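Local coordinates for penicillin-binding protein 1A (Mycobacterium tuberculosis, PDB 5CXW) that polymerises glycan strands and cross-links their peptides to build the cell wall, the latter through its penicillin-sensitive transpeptidase domain, the part present here with penicillin V bound, at residues S98-A103 with S150-Y155; S216-L221 with W307-T312; P272-S277 with S288-G293; H280-G285 with I347-M352. One frame throughout, in Å; residues are numbered along the deposited sequence.

Contact 1. Residues S98-A103 with S150-Y155; sequences SFKVFA and SLNTSY. With 35P ((2R,4S)-5,5-dimethyl-2-{(1R)-2-oxo-1-[(phenoxyacetyl)amino]ethyl}-1,3-thiazolidine-4-carboxylic acid), chain C.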
loop_
_atom_site.group_PDB
_atom_site.type_symbol
_atom_site.label_atom_id
_atom_site.label_comp_id
_atom_site.label_asym_id
_atom_site.label_seq_id
_atom_site.Cartn_x
_atom_site.Cartn_y
_atom_site.Cartn_z
ATOM N N SER A 98 -7.663 -0.312 2.688
ATOM C CA SER A 98 -6.698 -0.103 1.619
ATOM C C SER A 98 -6.643 -1.326 0.707
ATOM O O SER A 98 -6.164 -1.238 -0.435
ATOM C CB SER A 98 -5.327 0.285 2.151
ATOM O OG SER A 98 -4.719 -0.720 2.931
ATOM N N PHE A 99 -7.156 -2.468 1.196
ATOM C CA PHE A 99 -7.137 -3.682 0.414
ATOM C C PHE A 99 -8.300 -3.721 -0.601
ATOM O O PHE A 99 -8.277 -4.571 -1.543
ATOM C CB PHE A 99 -7.220 -4.910 1.314
ATOM C CG PHE A 99 -6.305 -6.016 0.863
ATOM C CD1 PHE A 99 -4.951 -5.865 1.010
ATOM C CD2 PHE A 99 -6.781 -7.165 0.274
ATOM C CE1 PHE A 99 -4.083 -6.811 0.577
ATOM C CE2 PHE A 99 -5.887 -8.151 -0.135
ATOM C CZ PHE A 99 -4.553 -7.964 0.003
ATOM N N LYS A 100 -9.284 -2.802 -0.485
ATOM C CA LYS A 100 -10.421 -2.827 -1.379
ATOM C C LYS A 100 -10.036 -2.684 -2.854
ATOM O O LYS A 100 -10.789 -3.121 -3.745
ATOM C CB LYS A 100 -11.446 -1.705 -1.051
ATOM C CG LYS A 100 -12.190 -1.943 0.240
ATOM C CD LYS A 100 -13.114 -0.812 0.624
ATOM C CE LYS A 100 -13.726 -1.149 1.952
ATOM N NZ LYS A 100 -14.463 -0.034 2.438
ATOM N N VAL A 101 -8.940 -1.979 -3.114
ATOM C CA VAL A 101 -8.501 -1.726 -4.492
ATOM C C VAL A 101 -8.284 -3.031 -5.205
ATOM O O VAL A 101 -8.464 -3.109 -6.415
ATOM C CB VAL A 101 -7.256 -0.798 -4.616
ATOM C CG1 VAL A 101 -7.496 0.491 -3.903
ATOM C CG2 VAL A 101 -5.982 -1.502 -4.172
ATOM N N PHE A 102 -7.922 -4.098 -4.475
ATOM C CA PHE A 102 -7.697 -5.388 -5.156
ATOM C C PHE A 102 -8.993 -6.071 -5.529
ATOM O O PHE A 102 -9.028 -6.806 -6.526
ATOM C CB PHE A 102 -6.762 -6.292 -4.310
ATOM C CG PHE A 102 -5.490 -5.601 -4.008
ATOM C CD1 PHE A 102 -4.685 -5.136 -5.050
ATOM C CD2 PHE A 102 -5.102 -5.328 -2.724
ATOM C CE1 PHE A 102 -3.521 -4.423 -4.795
ATOM C CE2 PHE A 102 -3.924 -4.614 -2.471
ATOM C CZ PHE A 102 -3.140 -4.147 -3.510
ATOM N N ALA A 103 -10.050 -5.847 -4.748
ATOM C CA ALA A 103 -11.377 -6.276 -5.180
ATOM C C ALA A 103 -11.799 -5.543 -6.436
ATOM O O ALA A 103 -12.437 -6.083 -7.337
ATOM C CB ALA A 103 -12.416 -6.128 -4.105
ATOM N N SER A 150 -15.550 4.569 0.840
ATOM C CA SER A 150 -15.042 3.388 1.523
ATOM C C SER A 150 -16.147 2.604 2.218
ATOM O O SER A 150 -16.150 2.412 3.426
ATOM C CB SER A 150 -13.881 3.725 2.443
ATOM O OG SER A 150 -13.084 2.542 2.556
ATOM N N LEU A 151 -17.115 2.216 1.395
ATOM C CA LEU A 151 -18.247 1.474 1.928
ATOM C C LEU A 151 -17.949 -0.008 2.045
ATOM O O LEU A 151 -17.821 -0.683 1.034
ATOM C CB LEU A 151 -19.489 1.747 1.097
ATOM C CG LEU A 151 -19.821 3.248 0.959
ATOM C CD1 LEU A 151 -21.016 3.376 0.017
ATOM C CD2 LEU A 151 -20.070 3.882 2.278
ATOM N N ASN A 152 -17.874 -0.516 3.265
ATOM C CA ASN A 152 -17.627 -1.948 3.526
ATOM C C ASN A 152 -18.722 -2.819 2.911
ATOM O O ASN A 152 -18.450 -3.897 2.366
ATOM C CB ASN A 152 -17.579 -2.238 4.999
ATOM C CG ASN A 152 -16.307 -1.809 5.656
ATOM O OD1 ASN A 152 -15.467 -1.077 5.106
ATOM N ND2 ASN A 152 -16.159 -2.270 6.937
ATOM N N THR A 153 -19.967 -2.378 3.049
ATOM C CA THR A 153 -21.104 -3.213 2.639
ATOM C C THR A 153 -21.037 -3.395 1.104
ATOM O O THR A 153 -21.154 -4.526 0.572
ATOM C CB THR A 153 -22.407 -2.546 3.046
ATOM O OG1 THR A 153 -22.427 -1.240 2.494
ATOM C CG2 THR A 153 -22.574 -2.504 4.561
ATOM N N SER A 154 -20.817 -2.301 0.381
ATOM C CA SER A 154 -20.796 -2.355 -1.077
ATOM C C SER A 154 -19.658 -3.237 -1.580
ATOM O O SER A 154 -19.818 -4.021 -2.522
ATOM C CB SER A 154 -20.552 -0.932 -1.594
ATOM O OG SER A 154 -21.548 -0.014 -1.133
ATOM N N TYR A 155 -18.496 -3.119 -0.937
ATOM C CA TYR A 155 -17.298 -3.889 -1.351
ATOM C C TYR A 155 -17.480 -5.382 -1.005
ATOM O O TYR A 155 -16.952 -6.236 -1.699
ATOM C CB TYR A 155 -15.965 -3.233 -0.861
ATOM C CG TYR A 155 -15.517 -2.363 -2.011
ATOM C CD1 TYR A 155 -16.138 -1.144 -2.298
ATOM C CD2 TYR A 155 -14.579 -2.808 -2.895
ATOM C CE1 TYR A 155 -15.820 -0.411 -3.450
ATOM C CE2 TYR A 155 -14.237 -2.129 -4.048
ATOM C CZ TYR A 155 -14.854 -0.923 -4.338
ATOM O OH TYR A 155 -14.578 -0.275 -5.503
HETATM C C24 35P C . -15.494 -0.738 12.993
HETATM C C23 35P C . -15.549 -0.640 14.380
HETATM C C22 35P C . -14.567 0.041 15.064
HETATM C C21 35P C . -13.517 0.649 14.393
HETATM C C20 35P C . -13.443 0.571 13.019
HETATM C C19 35P C . -14.451 -0.122 12.306
HETATM O O1 35P C . -14.455 -0.227 10.937
HETATM C C2 35P C . -13.566 0.593 10.185
HETATM C C3 35P C . -13.955 0.525 8.734
HETATM O O18 35P C . -15.111 0.278 8.420
HETATM N N4 35P C . -12.964 0.777 7.892
HETATM C C5 35P C . -13.179 0.817 6.453
HETATM C C6 35P C . -11.886 0.527 5.809
HETATM O O17 35P C . -10.768 0.647 6.350
HETATM C C8 35P C . -13.699 2.217 5.904
HETATM N N7 35P C . -12.470 2.819 5.472
HETATM S S11 35P C . -14.393 3.344 6.988
HETATM C C10 35P C . -13.125 4.521 6.993
HETATM C C12 35P C . -12.833 4.996 8.416
HETATM C C15 35P C . -13.433 5.748 6.176
HETATM C C9 35P C . -11.925 3.743 6.439
HETATM C C13 35P C . -10.780 4.482 5.821
HETATM O O14 35P C . -10.792 4.583 4.555
HETATM O O16 35P C . -9.884 4.894 6.588
#
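K100 of helix 100-109 reaches obliquely across Y155 toward the turn at S150. Its CB lies 3.8 Å from Y155 CD2, while CG and CD run on past Y155 CG, so an aromatic ring shields the apolar part of the chain. Beyond CG the lysine is fully extended, and its CE stands 3.6 Å from N152 OD1. At the tip, NZ donates to S150 OG at 2.9 Å and to N152 OD1 at 3.0 Å, the latter on an in-plane lone pair, and makes a weak bond to S97 OG. The pattern is consistent with the SxxK and SxN motifs of penicillin-binding transpeptidases, in which K100 follows the probable nucleophile S97 by three residues. S150 closes the preceding helix in a Schellman motif; its OG is also hydrogen-bonded to K291 NZ and accepts from ligand N7 at 3.0 Å. N152 uses both ends of its amide, ND2 making a weak 3.1 Å bond to ligand O18. Small A103 sets CB at the Y155 ring edge near CD2.

Contact 2. Residues S216-L221 with W307-T312; sequences SAYATL and WMVGYT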
loop_
_atom_site.group_PDB
_atom_site.type_symbol
_atom_site.label_atom_id
_atom_site.label_comp_id
_atom_site.label_asym_id
_atom_site.label_seq_id
_atom_site.Cartn_x
_atom_site.Cartn_y
_atom_site.Cartn_z
ATOM N N SER A 216 4.451 -1.660 -3.206
ATOM C CA SER A 216 4.787 -2.360 -4.455
ATOM C C SER A 216 3.553 -2.629 -5.289
ATOM O O SER A 216 3.551 -2.410 -6.529
ATOM C CB SER A 216 5.511 -3.657 -4.110
ATOM O OG SER A 216 5.742 -4.464 -5.258
ATOM N N ALA A 217 2.485 -3.158 -4.687
ATOM C CA ALA A 217 1.270 -3.441 -5.430
ATOM C C ALA A 217 0.635 -2.182 -6.040
ATOM O O ALA A 217 0.152 -2.197 -7.185
ATOM C CB ALA A 217 0.251 -4.222 -4.559
ATOM N N TYR A 218 0.617 -1.108 -5.284
ATOM C CA TYR A 218 0.096 0.184 -5.791
ATOM C C TYR A 218 1.048 0.756 -6.886
ATOM O O TYR A 218 0.594 1.351 -7.879
ATOM C CB TYR A 218 -0.122 1.167 -4.680
ATOM C CG TYR A 218 -1.405 1.059 -3.909
ATOM C CD1 TYR A 218 -1.875 -0.177 -3.421
ATOM C CD2 TYR A 218 -2.166 2.195 -3.603
ATOM C CE1 TYR A 218 -3.045 -0.251 -2.666
ATOM C CE2 TYR A 218 -3.275 2.136 -2.819
ATOM C CZ TYR A 218 -3.721 0.915 -2.346
ATOM O OH TYR A 218 -4.884 0.819 -1.557
ATOM N N ALA A 219 2.367 0.449 -6.784
ATOM C CA ALA A 219 3.316 0.806 -7.874
ATOM C C ALA A 219 2.911 0.125 -9.188
ATOM O O ALA A 219 2.969 0.721 -10.257
ATOM C CB ALA A 219 4.742 0.526 -7.459
ATOM N N THR A 220 2.440 -1.118 -9.118
ATOM C CA THR A 220 2.015 -1.824 -10.300
ATOM C C THR A 220 0.831 -1.100 -10.948
ATOM O O THR A 220 0.751 -0.974 -12.192
ATOM C CB THR A 220 1.671 -3.287 -9.933
ATOM O OG1 THR A 220 2.853 -3.932 -9.448
ATOM C CG2 THR A 220 1.113 -4.075 -11.095
ATOM N N LEU A 221 -0.092 -0.633 -10.104
ATOM C CA LEU A 221 -1.195 0.186 -10.597
ATOM C C LEU A 221 -0.695 1.480 -11.261
ATOM O O LEU A 221 -1.152 1.833 -12.368
ATOM C CB LEU A 221 -2.212 0.465 -9.502
ATOM C CG LEU A 221 -2.946 -0.736 -8.925
ATOM C CD1 LEU A 221 -3.716 -0.298 -7.691
ATOM C CD2 LEU A 221 -3.861 -1.338 -9.969
ATOM N N TRP A 307 -3.961 3.575 7.741
ATOM C CA TRP A 307 -3.188 3.545 6.537
ATOM C C TRP A 307 -3.514 4.659 5.528
ATOM O O TRP A 307 -4.693 5.031 5.353
ATOM C CB TRP A 307 -3.483 2.260 5.762
ATOM C CG TRP A 307 -3.007 0.980 6.355
ATOM C CD1 TRP A 307 -3.581 0.272 7.394
ATOM C CD2 TRP A 307 -1.824 0.275 5.975
ATOM N NE1 TRP A 307 -2.812 -0.875 7.645
ATOM C CE2 TRP A 307 -1.768 -0.914 6.758
ATOM C CE3 TRP A 307 -0.835 0.492 4.993
ATOM C CZ2 TRP A 307 -0.773 -1.845 6.610
ATOM C CZ3 TRP A 307 0.182 -0.465 4.828
ATOM C CH2 TRP A 307 0.210 -1.620 5.653
ATOM N N MET A 308 -2.512 5.096 4.779
ATOM C CA MET A 308 -2.727 5.815 3.541
ATOM C C MET A 308 -1.732 5.283 2.542
ATOM O O MET A 308 -0.497 5.301 2.807
ATOM C CB MET A 308 -2.545 7.327 3.696
ATOM C CG MET A 308 -2.692 8.150 2.408
ATOM S SD MET A 308 -4.260 7.808 1.564
ATOM C CE MET A 308 -4.941 9.465 1.313
ATOM N N VAL A 309 -2.241 4.809 1.394
ATOM C CA VAL A 309 -1.408 4.329 0.299
ATOM C C VAL A 309 -1.782 5.041 -0.983
ATOM O O VAL A 309 -2.927 5.145 -1.328
ATOM C CB VAL A 309 -1.534 2.801 0.138
ATOM C CG1 VAL A 309 -0.450 2.276 -0.792
ATOM C CG2 VAL A 309 -1.469 2.100 1.443
ATOM N N GLY A 310 -0.817 5.635 -1.677
ATOM C CA GLY A 310 -1.156 6.299 -2.908
ATOM C C GLY A 310 0.070 6.692 -3.703
ATOM O O GLY A 310 1.207 6.639 -3.208
ATOM N N TYR A 311 -0.200 7.064 -4.943
ATOM C CA TYR A 311 0.824 7.209 -5.964
ATOM C C TYR A 311 0.596 8.300 -6.975
ATOM O O TYR A 311 -0.520 8.800 -7.152
ATOM C CB TYR A 311 0.975 5.850 -6.706
ATOM C CG TYR A 311 -0.255 5.313 -7.404
ATOM C CD1 TYR A 311 -0.625 5.680 -8.709
ATOM C CD2 TYR A 311 -1.085 4.398 -6.740
ATOM C CE1 TYR A 311 -1.765 5.111 -9.329
ATOM C CE2 TYR A 311 -2.184 3.871 -7.348
ATOM C CZ TYR A 311 -2.516 4.202 -8.643
ATOM O OH TYR A 311 -3.631 3.611 -9.215
ATOM N N THR A 312 1.709 8.661 -7.662
ATOM C CA THR A 312 1.717 9.284 -8.934
ATOM C C THR A 312 2.356 8.285 -9.883
ATOM O O THR A 312 2.803 7.244 -9.460
ATOM C CB THR A 312 2.530 10.588 -8.891
ATOM O OG1 THR A 312 3.910 10.265 -8.861
ATOM C CG2 THR A 312 2.136 11.407 -7.749
#
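Y218 and L221 of helix 211-222 pack on V309 and Y311 of strand 303-312, part of the antiparallel sheet at the heart of the penicillin-binding transpeptidase fold. Alternation along the strand turns V309 and Y311 to this helix, whereas M308 and T312 touch helix 343-356. The short segments run at 34° to each other, their axes 8.2 Å apart at closest approach. In a CH-pi contact V309 CG1 sits over one face of the Y218 ring, offset toward the rim on the CD2 side, 3.4 Å from the centroid, a close fit for a compact branched side chain. Apolar packing adds Y218 CB against Y311 CD2 at 4.0 Å and L221 CB against Y311 CZ at 3.8 Å. The two phenol hydroxyls are bonded outside the interface, Y218 OH to S98 O and Y311 OH to T267 OG1. In Y311, chi1 (60°) sets CG between backbone N and carbonyl carbon, and the ring so placed carries the Y218 carbonyl oxygen over one face, toward the rim, 3.7 Å from Y311 CD2.

Contact 3. Residues P272-S277 with S288-G293; sequences PIAGYS and SAAKTG. With 35P ((2R,4S)-5,5-dimethyl-2-{(1R)-2-oxo-1-[(phenoxyacetyl)amino]ethyl}-1,3-thiazolidine-4-carboxylic acid), chain C.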
loop_
_atom_site.group_PDB
_atom_site.type_symbol
_atom_site.label_atom_id
_atom_site.label_comp_id
_atom_site.label_asym_id
_atom_site.label_seq_id
_atom_site.Cartn_x
_atom_site.Cartn_y
_atom_site.Cartn_z
ATOM N N PRO A 272 -9.813 10.961 -6.835
ATOM C CA PRO A 272 -10.385 11.990 -5.946
ATOM C C PRO A 272 -10.076 11.737 -4.454
ATOM O O PRO A 272 -10.573 12.463 -3.583
ATOM C CB PRO A 272 -11.890 11.859 -6.160
ATOM C CG PRO A 272 -12.115 10.556 -6.813
ATOM C CD PRO A 272 -10.849 10.168 -7.541
ATOM N N ILE A 273 -9.482 10.564 -4.142
ATOM C CA ILE A 273 -9.462 10.119 -2.723
ATOM C C ILE A 273 -8.487 10.880 -1.833
ATOM O O ILE A 273 -8.818 11.103 -0.703
ATOM C CB ILE A 273 -9.324 8.564 -2.620
ATOM C CG1 ILE A 273 -10.497 7.940 -3.366
ATOM C CG2 ILE A 273 -9.187 8.082 -1.180
ATOM C CD1 ILE A 273 -10.504 6.405 -3.368
ATOM N N ALA A 274 -7.331 11.331 -2.301
ATOM C CA ALA A 274 -6.471 12.113 -1.401
ATOM C C ALA A 274 -7.208 13.381 -0.869
ATOM O O ALA A 274 -7.161 13.727 0.299
ATOM C CB ALA A 274 -5.195 12.476 -2.127
ATOM N N GLY A 275 -7.887 14.048 -1.773
ATOM C CA GLY A 275 -8.683 15.214 -1.396
ATOM C C GLY A 275 -9.898 14.917 -0.558
ATOM O O GLY A 275 -10.166 15.596 0.408
ATOM N N TYR A 276 -10.617 13.865 -0.915
ATOM C CA TYR A 276 -11.743 13.401 -0.139
ATOM C C TYR A 276 -11.354 13.042 1.288
ATOM O O TYR A 276 -12.160 13.198 2.217
ATOM C CB TYR A 276 -12.412 12.241 -0.846
ATOM C CG TYR A 276 -13.675 11.758 -0.214
ATOM C CD1 TYR A 276 -14.864 12.379 -0.496
ATOM C CD2 TYR A 276 -13.663 10.709 0.674
ATOM C CE1 TYR A 276 -16.049 11.956 0.102
ATOM C CE2 TYR A 276 -14.849 10.290 1.302
ATOM C CZ TYR A 276 -16.019 10.900 0.999
ATOM O OH TYR A 276 -17.213 10.509 1.613
ATOM N N SER A 277 -10.152 12.509 1.455
ATOM C CA SER A 277 -9.605 12.080 2.718
ATOM C C SER A 277 -9.049 13.281 3.507
ATOM O O SER A 277 -7.865 13.364 3.782
ATOM C CB SER A 277 -8.494 11.052 2.462
ATOM O OG SER A 277 -9.040 9.959 1.724
ATOM N N SER A 288 -2.976 12.731 -7.820
ATOM C CA SER A 288 -2.540 11.507 -7.188
ATOM C C SER A 288 -3.700 10.513 -7.190
ATOM O O SER A 288 -4.806 10.878 -7.515
ATOM C CB SER A 288 -2.138 11.757 -5.714
ATOM O OG SER A 288 -3.236 12.190 -4.943
ATOM N N ALA A 289 -3.402 9.270 -6.807
ATOM C CA ALA A 289 -4.384 8.215 -6.694
ATOM C C ALA A 289 -4.112 7.561 -5.369
ATOM O O ALA A 289 -2.972 7.112 -5.129
ATOM C CB ALA A 289 -4.188 7.223 -7.860
ATOM N N ALA A 290 -5.091 7.467 -4.474
ATOM C CA ALA A 290 -4.843 7.034 -3.118
ATOM C C ALA A 290 -5.988 6.280 -2.501
ATOM O O ALA A 290 -7.148 6.332 -3.023
ATOM C CB ALA A 290 -4.484 8.269 -2.273
ATOM N N LYS A 291 -5.711 5.601 -1.400
ATOM C CA LYS A 291 -6.760 4.909 -0.649
ATOM C C LYS A 291 -6.341 4.827 0.819
ATOM O O LYS A 291 -5.254 4.401 1.120
ATOM C CB LYS A 291 -7.056 3.517 -1.216
ATOM C CG LYS A 291 -8.224 2.829 -0.499
ATOM C CD LYS A 291 -9.593 3.444 -0.837
ATOM C CE LYS A 291 -10.709 2.865 0.049
ATOM N NZ LYS A 291 -10.688 3.431 1.403
ATOM N N THR A 292 -7.259 5.221 1.691
ATOM C CA THR A 292 -7.071 5.121 3.117
ATOM C C THR A 292 -7.544 3.755 3.634
ATOM O O THR A 292 -8.366 3.049 2.990
ATOM C CB THR A 292 -7.903 6.164 3.860
ATOM O OG1 THR A 292 -9.247 6.105 3.392
ATOM C CG2 THR A 292 -7.281 7.579 3.699
ATOM N N GLY A 293 -7.101 3.415 4.834
ATOM C CA GLY A 293 -7.645 2.277 5.572
ATOM C C GLY A 293 -7.636 2.519 7.060
ATOM O O GLY A 293 -6.734 3.175 7.540
HETATM C C24 35P C . -15.494 -0.738 12.993
HETATM C C23 35P C . -15.549 -0.640 14.380
HETATM C C22 35P C . -14.567 0.041 15.064
HETATM C C21 35P C . -13.517 0.649 14.393
HETATM C C20 35P C . -13.443 0.571 13.019
HETATM C C19 35P C . -14.451 -0.122 12.306
HETATM O O1 35P C . -14.455 -0.227 10.937
HETATM C C2 35P C . -13.566 0.593 10.185
HETATM C C3 35P C . -13.955 0.525 8.734
HETATM O O18 35P C . -15.111 0.278 8.420
HETATM N N4 35P C . -12.964 0.777 7.892
HETATM C C5 35P C . -13.179 0.817 6.453
HETATM C C6 35P C . -11.886 0.527 5.809
HETATM O O17 35P C . -10.768 0.647 6.350
HETATM C C8 35P C . -13.699 2.217 5.904
HETATM N N7 35P C . -12.470 2.819 5.472
HETATM S S11 35P C . -14.393 3.344 6.988
HETATM C C10 35P C . -13.125 4.521 6.993
HETATM C C12 35P C . -12.833 4.996 8.416
HETATM C C15 35P C . -13.433 5.748 6.176
HETATM C C9 35P C . -11.925 3.743 6.439
HETATM C C13 35P C . -10.780 4.482 5.821
HETATM O O14 35P C . -10.792 4.583 4.555
HETATM O O16 35P C . -9.884 4.894 6.588
HETATM O O HOH W 1 -5.887 10.810 -4.698
HETATM O O HOH W 2 -10.789 8.144 2.642
#
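The flat carbonyl of A290 meets I273, its oxygen 3.1 Å from I273 CB and close to CG2 and CD1 as well; buried in this apolar grip, A290 O has no polar partner in the model. The I273 carbonyl is gripped on both faces instead: S277 N comes from one side of its plane and S277 OG, at 2.7 Å, from the other. The T292 carbonyl takes K291 NZ at 2.8 Å, tilted 24° from its plane. Small residues let helix 273-276 come near strand 289-296, with A274 CB 4.3 Å from A290 CB. Two waters bridge the segments. One accepts from A274 N and is hydrogen-bonded to S288 OG; the other donates to both S277 OG and T292 OG1. The methyl CG2 of T292 packs on S277 OG at 3.6 Å. K291, T292 and G293 fit the KTG motif of penicillin-recognising enzymes, on the edge strand that borders the pocket. T292 OG1, placed between backbone N and carbonyl carbon (chi1 50°), donates to ligand O14 over an unusually short 2.5 Å, its exact length doubtful. This is consistent with a hydroxyl that takes a water hydrogen and gives its own to the drug's carboxylate.

Contact 4. Residues H280-G285 with I347-M352; sequences HNLAGG and IWKATM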
loop_
_atom_site.group_PDB
_atom_site.type_symbol
_atom_site.label_atom_id
_atom_site.label_comp_id
_atom_site.label_asym_id
_atom_site.label_seq_id
_atom_site.Cartn_x
_atom_site.Cartn_y
_atom_site.Cartn_z
ATOM N N HIS A 280 -6.120 15.989 1.642
ATOM C CA HIS A 280 -4.724 15.664 1.547
ATOM C C HIS A 280 -4.210 15.571 0.121
ATOM O O HIS A 280 -3.268 14.827 -0.177
ATOM C CB HIS A 280 -4.433 14.369 2.313
ATOM C CG HIS A 280 -4.371 14.567 3.775
ATOM N ND1 HIS A 280 -5.471 14.372 4.589
ATOM C CD2 HIS A 280 -3.328 14.870 4.591
ATOM C CE1 HIS A 280 -5.106 14.604 5.847
ATOM N NE2 HIS A 280 -3.820 14.941 5.863
ATOM N N ASN A 281 -4.800 16.381 -0.754
ATOM C CA ASN A 281 -4.281 16.603 -2.154
ATOM C C ASN A 281 -2.805 17.006 -2.033
ATOM O O ASN A 281 -2.442 17.796 -1.140
ATOM C CB ASN A 281 -4.969 17.812 -2.825
ATOM C CG ASN A 281 -6.492 17.858 -2.673
ATOM O OD1 ASN A 281 -7.254 17.601 -3.706
ATOM N ND2 ASN A 281 -6.997 18.275 -1.425
ATOM N N LEU A 282 -1.979 16.518 -2.962
ATOM C CA LEU A 282 -0.566 16.839 -2.968
ATOM C C LEU A 282 -0.388 18.315 -3.346
ATOM O O LEU A 282 -1.279 18.962 -3.982
ATOM C CB LEU A 282 0.180 15.944 -3.969
ATOM C CG LEU A 282 0.141 14.440 -3.613
ATOM C CD1 LEU A 282 1.005 13.633 -4.559
ATOM C CD2 LEU A 282 0.580 14.221 -2.161
ATOM N N ALA A 283 0.757 18.856 -2.950
ATOM C CA ALA A 283 1.041 20.254 -3.194
ATOM C C ALA A 283 1.128 20.643 -4.685
ATOM O O ALA A 283 1.483 19.837 -5.535
ATOM C CB ALA A 283 2.303 20.643 -2.466
ATOM N N GLY A 284 0.807 21.902 -4.975
ATOM C CA GLY A 284 1.050 22.488 -6.288
ATOM C C GLY A 284 0.168 21.912 -7.384
ATOM O O GLY A 284 0.562 21.893 -8.553
ATOM N N GLY A 285 -1.029 21.451 -6.995
ATOM C CA GLY A 285 -1.976 20.848 -7.928
ATOM C C GLY A 285 -1.597 19.501 -8.474
ATOM O O GLY A 285 -2.096 19.060 -9.511
ATOM N N ILE A 347 1.453 12.060 6.902
ATOM C CA ILE A 347 2.774 11.569 6.608
ATOM C C ILE A 347 2.932 11.285 5.105
ATOM O O ILE A 347 3.956 11.609 4.509
ATOM C CB ILE A 347 3.088 10.316 7.476
ATOM C CG1 ILE A 347 3.144 10.671 8.969
ATOM C CG2 ILE A 347 4.336 9.594 6.980
ATOM C CD1 ILE A 347 3.087 9.465 9.936
ATOM N N TRP A 348 1.953 10.626 4.536
ATOM C CA TRP A 348 1.944 10.254 3.097
ATOM C C TRP A 348 2.093 11.543 2.246
ATOM O O TRP A 348 2.942 11.632 1.352
ATOM C CB TRP A 348 0.630 9.540 2.758
ATOM C CG TRP A 348 0.508 9.275 1.274
ATOM C CD1 TRP A 348 1.090 8.262 0.567
ATOM C CD2 TRP A 348 -0.229 10.058 0.312
ATOM N NE1 TRP A 348 0.760 8.381 -0.783
ATOM C CE2 TRP A 348 -0.059 9.448 -0.958
ATOM C CE3 TRP A 348 -1.060 11.174 0.415
ATOM C CZ2 TRP A 348 -0.675 9.952 -2.139
ATOM C CZ3 TRP A 348 -1.657 11.693 -0.782
ATOM C CH2 TRP A 348 -1.441 11.090 -2.017
ATOM N N LYS A 349 1.243 12.527 2.517
ATOM C CA LYS A 349 1.261 13.777 1.744
ATOM C C LYS A 349 2.628 14.466 1.845
ATOM O O LYS A 349 3.192 14.964 0.847
ATOM C CB LYS A 349 0.143 14.728 2.211
ATOM C CG LYS A 349 0.353 16.174 1.683
ATOM C CD LYS A 349 -0.867 17.046 1.871
ATOM C CE LYS A 349 -0.483 18.503 1.688
ATOM N NZ LYS A 349 -0.117 18.810 0.267
ATOM N N ALA A 350 3.141 14.557 3.071
ATOM C CA ALA A 350 4.415 15.236 3.311
ATOM C C ALA A 350 5.560 14.486 2.662
ATOM O O ALA A 350 6.459 15.109 2.055
ATOM C CB ALA A 350 4.655 15.375 4.788
ATOM N N THR A 351 5.509 13.168 2.726
ATOM C CA THR A 351 6.564 12.363 2.099
ATOM C C THR A 351 6.510 12.540 0.585
ATOM O O THR A 351 7.545 12.736 -0.089
ATOM C CB THR A 351 6.360 10.888 2.466
ATOM O OG1 THR A 351 6.500 10.706 3.906
ATOM C CG2 THR A 351 7.442 10.015 1.753
ATOM N N MET A 352 5.290 12.452 0.035
ATOM C CA MET A 352 5.120 12.565 -1.430
ATOM C C MET A 352 5.547 13.955 -1.936
ATOM O O MET A 352 6.336 14.063 -2.875
ATOM C CB MET A 352 3.706 12.231 -1.864
ATOM C CG MET A 352 3.402 10.725 -1.744
ATOM S SD MET A 352 4.201 9.733 -3.013
ATOM C CE MET A 352 3.071 9.900 -4.406
#
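L282 CD2 comes to 3.6 Å from W348 CZ3 and 3.7 Å from M352 CB, a branched apolar tip crossing the tryptophan at about a right angle. W348 also meets H280 O, which lies at the ring edge 3.6 Å from CZ3, and M352 CG lies over one face of the ring, toward the rim. K349, a long chain, carries its ammonium to the loop backbone: NZ donates to N281 O at 2.9 Å, in the carbonyl plane on a lone pair, and chi4 (68°) bends NZ away from the otherwise extended chain. K349 CB in turn touches the H280 ring at its edge. A second shell fixes these groups. D353 forms a salt bridge with K349 NZ and accepts from A283 N, while H280 is held at both ring nitrogens, by S277 O and D346 OD1. W348 NE1 bonds G310 O. Away from the active site, the contact joins the loop between helix 273-276 and strand 289-296 to helix 343-356, which lies against the central sheet, as the C-terminal helix does in the penicillin-binding and beta-lactamase fold.

How the contacts relate
Along the chain contact 1 closes first; contact 3 is nested within the loop closed by contact 2, and contact 4 crosses both. Contacts 2 and 3, with centres 11 Å apart, share the sheet through the neighbouring strands 303-312 and 289-296. Contact 4 lies 14 Å from contact 2, centre to centre, and brings helix 343-356 to the sheet face away from helix 211-222, which itself meets helix 100-109 of contact 1. Contacts 1 and 3, their centres 13 Å apart, line the penicillin pocket with the 150-155 segment and the edge strand. Contact 4, centred 23 Å from contact 1, lies away from the pocket. Together they join helices 100-109, 211-222 and 343-356 to the sheet within a single transpeptidase domain.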